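Local coordinates for bubble protein (Penicillium brevicompactum, PDB 1UOY) that may act as a toxin and may recognise a molecule, or part of one, that carries a negatively charged surface, at residues Q11-T14 / N15-C18. Sequence-based numbering, arbitrary orientation.
Sequences QRRT and NSGC
S16 folds back on R13 to close a type II beta turn, R13-T14-N15-S16, at the surface of this small disulfide-bonded protein, in the loop that precedes strand 26-28. The backbone closure runs from S16 N to R13 O at 3.0 Å. The hydroxyl adds a second, shorter bond: S16 OG to R13 O is 2.6 Å, and here the donor lies in the carbonyl plane, on a lone pair. One carbonyl oxygen is thus gripped twice by the same residue. What brings the hydroxyl round is the first torsion of S16 (chi1 68°), which tucks OG between its own backbone N and carbonyl carbon. OG also bonds D1 N, tying the amino terminus to the turn.

At the turn's corner T14 and N15 stand side by side, pointing the same way; the T14 methyl, CG2, lies over the face of the N15 amide, 3.8 Å from OD1 and about as far from ND2. N15, with positive phi (77°), takes the third position, as a type II turn requires. The R13 chain starts beside S16 but leads away, CG anti to the backbone N (chi1 -177°), and its NH2 reaches C3 O. Beyond the turn, C18 is disulfide-bonded to C38, while backbone hydrogen bonds between N15, S16 and W43, together with the S16 side chain touching W43, seat the turn against strand 42-48. Beside the twice-bonded R13 O, R13 CB lies 3.6 Å from S16 OG.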
# COMPACT_ATOMS: atom_id res chain seq x y z
N GLN A 11 1.57 -4.97 -2.50
CA GLN A 11 0.78 -4.73 -1.29
C GLN A 11 1.62 -4.44 -0.07
O GLN A 11 2.74 -5.00 0.06
CB GLN A 11 -0.10 -5.94 -1.03
CG GLN A 11 -1.07 -6.16 -2.17
CD GLN A 11 -2.05 -7.26 -1.86
OE1 GLN A 11 -1.75 -8.46 -2.04
NE2 GLN A 11 -3.24 -6.88 -1.36
N ARG A 12 1.11 -3.55 0.78
CA ARG A 12 1.76 -3.17 2.03
C ARG A 12 0.67 -3.09 3.05
O ARG A 12 -0.49 -2.74 2.74
CB ARG A 12 2.50 -1.83 1.91
CG ARG A 12 3.60 -1.84 0.88
CD ARG A 12 4.81 -2.65 1.35
NE ARG A 12 5.95 -2.52 0.44
CZ ARG A 12 6.11 -3.19 -0.69
NH1 ARG A 12 5.20 -4.07 -1.10
NH2 ARG A 12 7.20 -2.97 -1.43
N ARG A 13 1.00 -3.42 4.31
CA ARG A 13 -0.04 -3.47 5.32
C ARG A 13 -0.33 -2.08 5.88
O ARG A 13 0.57 -1.42 6.45
CB ARG A 13 0.36 -4.47 6.43
CG ARG A 13 -0.74 -4.59 7.47
CD ARG A 13 -0.44 -5.81 8.42
NE ARG A 13 -0.55 -7.07 7.68
CZ ARG A 13 -1.69 -7.72 7.43
NH1 ARG A 13 -2.85 -7.25 7.86
NH2 ARG A 13 -1.66 -8.86 6.74
N THR A 14 -1.57 -1.62 5.72
CA THR A 14 -1.94 -0.32 6.21
C THR A 14 -1.61 -0.21 7.72
O THR A 14 -1.86 -1.13 8.52
CB THR A 14 -3.43 -0.06 5.98
OG1 THR A 14 -3.74 -0.38 4.61
CG2 THR A 14 -3.81 1.38 6.27
N ASN A 15 -1.00 0.92 8.05
CA ASN A 15 -0.60 1.30 9.40
C ASN A 15 0.65 0.60 9.92
O ASN A 15 1.07 0.82 11.04
CB ASN A 15 -1.80 1.19 10.36
CG ASN A 15 -2.93 2.05 9.92
OD1 ASN A 15 -2.72 3.16 9.43
ND2 ASN A 15 -4.16 1.56 10.07
N SER A 16 1.24 -0.27 9.10
CA SER A 16 2.50 -0.89 9.52
C SER A 16 3.66 0.05 9.20
O SER A 16 3.52 1.06 8.49
CB SER A 16 2.70 -2.23 8.81
OG SER A 16 2.92 -2.11 7.40
N GLY A 17 4.83 -0.26 9.73
CA GLY A 17 5.98 0.60 9.51
C GLY A 17 6.49 0.63 8.06
O GLY A 17 6.31 -0.34 7.32
N CYS A 18 7.16 1.72 7.70
CA CYS A 18 7.70 1.87 6.34
C CYS A 18 8.92 2.78 6.34
O CYS A 18 8.96 3.81 7.02
CB CYS A 18 6.61 2.40 5.37
SG CYS A 18 5.90 3.99 5.85